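Side-chain contacts in anti-sigma-E factor ChrR (PDB 2Z2S), which inhibits the extracytoplasmic function sigma factor sigma-E, thereby indirectly regulating transcription, and carries a C-terminal domain required for the response to singlet oxygen: residues B[64-67]-B[68-72]; B[19-22]-B[23-26]. All coordinates share one frame; numbering follows the deposited sequence.

From the N terminus the chain passes through helix 9-17 and reaches contact 2, where the loop at 19-21 turns into helix 22-32, whose His31 is a zinc ligand of the anti-sigma domain. Beyond helix 36-54 and a further loop comes contact 1, two turns of the short helix 65-71. Each contact closes only a short local piece of backbone, and they follow in series without nesting or crossing. The centres of contact 1 and contact 2 lie about 33 Å apart. Contact 2 is buried between helix 9-17 and loops of the cupin-like domain, whereas contact 1 sits at the periphery. Both fall in the region sufficient to bind sigma-E.

Contact 1: B[64-67]-B[68-72]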
loop_
_atom_site.group_PDB
_atom_site.type_symbol
_atom_site.label_atom_id
_atom_site.label_comp_id
_atom_site.label_asym_id
_atom_site.label_seq_id
_atom_site.Cartn_x
_atom_site.Cartn_y
_atom_site.Cartn_z
ATOM N N GLY B 64 -24.440 8.121 -19.128
ATOM C CA GLY B 64 -23.962 7.021 -19.938
ATOM C C GLY B 64 -22.703 6.387 -19.384
ATOM O O GLY B 64 -22.236 5.363 -19.902
ATOM N N SER B 65 -22.157 6.971 -18.321
ATOM C CA SER B 65 -20.945 6.424 -17.746
ATOM C C SER B 65 -21.118 5.013 -17.206
ATOM O O SER B 65 -20.304 4.133 -17.505
ATOM C CB SER B 65 -20.404 7.365 -16.682
ATOM O OG SER B 65 -19.952 8.568 -17.295
ATOM N N LEU B 66 -22.175 4.774 -16.436
ATOM C CA LEU B 66 -22.391 3.430 -15.900
ATOM C C LEU B 66 -22.542 2.419 -17.036
ATOM O O LEU B 66 -21.845 1.397 -17.072
ATOM C CB LEU B 66 -23.642 3.384 -15.006
ATOM C CG LEU B 66 -24.119 1.950 -14.723
ATOM C CD1 LEU B 66 -22.969 1.140 -14.163
ATOM C CD2 LEU B 66 -25.287 1.943 -13.772
ATOM N N ALA B 67 -23.456 2.723 -17.956
ATOM C CA ALA B 67 -23.748 1.870 -19.111
ATOM C C ALA B 67 -22.472 1.618 -19.917
ATOM O O ALA B 67 -22.215 0.499 -20.399
ATOM C CB ALA B 67 -24.821 2.541 -19.996
ATOM N N SER B 68 -21.682 2.679 -20.045
ATOM C CA SER B 68 -20.427 2.635 -20.764
ATOM C C SER B 68 -19.498 1.620 -20.120
ATOM O O SER B 68 -19.052 0.678 -20.765
ATOM C CB SER B 68 -19.779 4.028 -20.741
ATOM O OG SER B 68 -18.484 4.036 -21.329
ATOM N N VAL B 69 -19.220 1.808 -18.838
ATOM C CA VAL B 69 -18.318 0.908 -18.132
ATOM C C VAL B 69 -18.831 -0.528 -18.095
ATOM O O VAL B 69 -18.054 -1.460 -18.244
ATOM C CB VAL B 69 -18.058 1.395 -16.679
ATOM C CG1 VAL B 69 -17.025 0.507 -16.003
ATOM C CG2 VAL B 69 -17.590 2.843 -16.684
HETATM N N MSE B 70 -20.131 -0.713 -17.889
HETATM C CA MSE B 70 -20.685 -2.060 -17.838
HETATM C C MSE B 70 -20.472 -2.780 -19.167
HETATM O O MSE B 70 -20.346 -4.005 -19.232
HETATM C CB MSE B 70 -22.181 -2.016 -17.515
HETATM C CG MSE B 70 -22.509 -2.200 -16.041
HETATM SE SE MSE B 70 -24.332 -2.776 -15.795
HETATM C CE MSE B 70 -24.208 -4.558 -16.523
ATOM N N ALA B 71 -20.431 -2.011 -20.241
ATOM C CA ALA B 71 -20.247 -2.608 -21.553
ATOM C C ALA B 71 -18.879 -3.251 -21.681
ATOM O O ALA B 71 -18.746 -4.310 -22.274
ATOM C CB ALA B 71 -20.434 -1.561 -22.631
ATOM N N GLN B 72 -17.864 -2.607 -21.119
ATOM C CA GLN B 72 -16.500 -3.114 -21.193
ATOM C C GLN B 72 -16.036 -3.960 -20.004
ATOM O O GLN B 72 -14.840 -4.067 -19.756
ATOM C CB GLN B 72 -15.533 -1.941 -21.383
ATOM C CG GLN B 72 -15.438 -1.453 -22.802
ATOM C CD GLN B 72 -14.933 -2.536 -23.716
ATOM O OE1 GLN B 72 -15.700 -3.114 -24.490
ATOM N NE2 GLN B 72 -13.634 -2.839 -23.618
#
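Gly64 O accepts from Ser68 N at 2.7 Å, and each following carbonyl through Ala67 repeats this i to i+4 bond, winding 65-71 into two turns of alpha helix, with Ala71 N to Ala67 O the longest at 3.1 Å, shortly before Gln72 leaves helical geometry. Gly64 holds the N-cap position. With phi at 89° its backbone would press a CB against the carbonyl oxygen of the preceding residue, which explains glycine here.

Leu66 and the selenomethionine Met70 stand one turn apart, side by side and pointing the same way. Leu66 CG is anti to the backbone N, with chi1 165° and chi2 54° together bringing CD1 to 3.9 Å from Met70 CG. Beyond that methylene the Met70 chain bends at its last torsion, and the selenium end leads away from Leu66. Next round the helix, Val69 turns its CG2 branch back over the preceding turn, near Ser65 O, and Ser68 CB rests close to Gly64 O. Ser65 OG bonds to Ser62 O, tying the first turn to the incoming loop; weak bonds also link it to an acidic and a polar side chain of the partner protein chain.

That chain packs an aromatic side chain on Leu66, a polar one on Val69 and an acidic one on Met70, whereas Ser68 and Ala71 lie on the exposed side. The arrangement is that of a short alpha helix with a glycine at its N-cap, one face packed on the partner chain, within the anti-sigma region that binds sigma-E.

Contact 2: B[19-22]-B[23-26]; sequences TLSE and AFSL
Helix 22-32 of the zinc-binding anti-sigma domain begins here, with Leu20 and Ser21 of the incoming loop folded against Phe24 and Ser25 of its first turn. Ser21 occupies the N-cap position, and its carbonyl oxygen takes a nearly straight bond from Ser25 N at 3.0 Å; Leu26 N also bonds to Glu22 O, at a more bent angle. The Ser21 side chain makes no capping bond. Its OG sits between the backbone N and the carbonyl carbon (chi1 73°) and approaches Phe24 CD2 obliquely at 3.3 Å. Leu20 crosses Phe24 at about a right angle, with its CG 3.9 Å from Phe24 CB, and its CB lies against Ser25 OG. Cutting Leu20 back to alanine keeps CB beside Ser25 OG but would probably leave a gap where its CG meets Phe24 CB, seating the loop less firmly on the helix and Ala14 and Tyr15 of helix 9-17. The extended Glu22 reaches Gly122 N, Tyr97 OH and the backbone of the partner protein chain with its carboxylate. A water bridges Leu20 O and Ser25 OG and several donors hold the buried Glu22 carboxylate, while Leu20 and Phe24 supply apolar packing where the two domains and the partner meet.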
loop_
_atom_site.group_PDB
_atom_site.type_symbol
_atom_site.label_atom_id
_atom_site.label_comp_id
_atom_site.label_asym_id
_atom_site.label_seq_id
_atom_site.Cartn_x
_atom_site.Cartn_y
_atom_site.Cartn_z
ATOM N N THR B 19 1.419 9.600 -2.162
ATOM C CA THR B 19 2.257 10.705 -2.609
ATOM C C THR B 19 3.744 10.345 -2.685
ATOM O O THR B 19 4.581 11.179 -3.019
ATOM C CB THR B 19 2.103 11.896 -1.667
ATOM O OG1 THR B 19 2.707 11.585 -0.407
ATOM C CG2 THR B 19 0.632 12.208 -1.458
ATOM N N LEU B 20 4.057 9.093 -2.386
ATOM C CA LEU B 20 5.432 8.614 -2.373
ATOM C C LEU B 20 5.969 8.379 -3.766
ATOM O O LEU B 20 5.204 8.069 -4.681
ATOM C CB LEU B 20 5.490 7.315 -1.569
ATOM C CG LEU B 20 6.486 7.250 -0.417
ATOM C CD1 LEU B 20 6.401 8.508 0.437
ATOM C CD2 LEU B 20 6.193 6.020 0.406
ATOM N N SER B 21 7.283 8.531 -3.929
ATOM C CA SER B 21 7.912 8.304 -5.237
ATOM C C SER B 21 8.121 6.807 -5.400
ATOM O O SER B 21 8.469 6.117 -4.448
ATOM C CB SER B 21 9.261 8.997 -5.338
ATOM O OG SER B 21 10.195 8.299 -4.544
ATOM N N GLU B 22 7.923 6.314 -6.616
ATOM C CA GLU B 22 8.028 4.888 -6.912
ATOM C C GLU B 22 9.111 4.114 -6.175
ATOM O O GLU B 22 8.882 3.004 -5.689
ATOM C CB GLU B 22 8.191 4.674 -8.410
ATOM C CG GLU B 22 8.100 3.214 -8.780
ATOM C CD GLU B 22 8.078 2.981 -10.275
ATOM O OE1 GLU B 22 8.094 1.803 -10.688
ATOM O OE2 GLU B 22 8.043 3.970 -11.034
ATOM N N ALA B 23 10.298 4.691 -6.097
ATOM C CA ALA B 23 11.394 4.028 -5.406
ATOM C C ALA B 23 11.001 3.731 -3.945
ATOM O O ALA B 23 10.916 2.570 -3.526
ATOM C CB ALA B 23 12.665 4.913 -5.468
ATOM N N PHE B 24 10.760 4.786 -3.174
ATOM C CA PHE B 24 10.382 4.616 -1.782
ATOM C C PHE B 24 9.166 3.693 -1.639
ATOM O O PHE B 24 9.135 2.849 -0.755
ATOM C CB PHE B 24 10.125 5.985 -1.127
ATOM C CG PHE B 24 11.361 6.844 -1.026
ATOM C CD1 PHE B 24 12.539 6.320 -0.517
ATOM C CD2 PHE B 24 11.349 8.167 -1.431
ATOM C CE1 PHE B 24 13.679 7.094 -0.415
ATOM C CE2 PHE B 24 12.494 8.948 -1.328
ATOM C CZ PHE B 24 13.656 8.406 -0.817
ATOM N N SER B 25 8.174 3.845 -2.511
ATOM C CA SER B 25 6.998 2.982 -2.475
ATOM C C SER B 25 7.426 1.536 -2.629
ATOM O O SER B 25 6.810 0.632 -2.086
ATOM C CB SER B 25 6.046 3.321 -3.613
ATOM O OG SER B 25 5.614 4.665 -3.527
ATOM N N LEU B 26 8.484 1.308 -3.389
ATOM C CA LEU B 26 8.966 -0.047 -3.581
ATOM C C LEU B 26 9.519 -0.648 -2.278
ATOM O O LEU B 26 9.253 -1.790 -1.932
ATOM C CB LEU B 26 10.038 -0.053 -4.672
ATOM C CG LEU B 26 10.610 -1.418 -5.074
ATOM C CD1 LEU B 26 9.471 -2.420 -5.242
ATOM C CD2 LEU B 26 11.428 -1.283 -6.390
HETATM O O HOH W 1 4.914 5.424 -5.820
#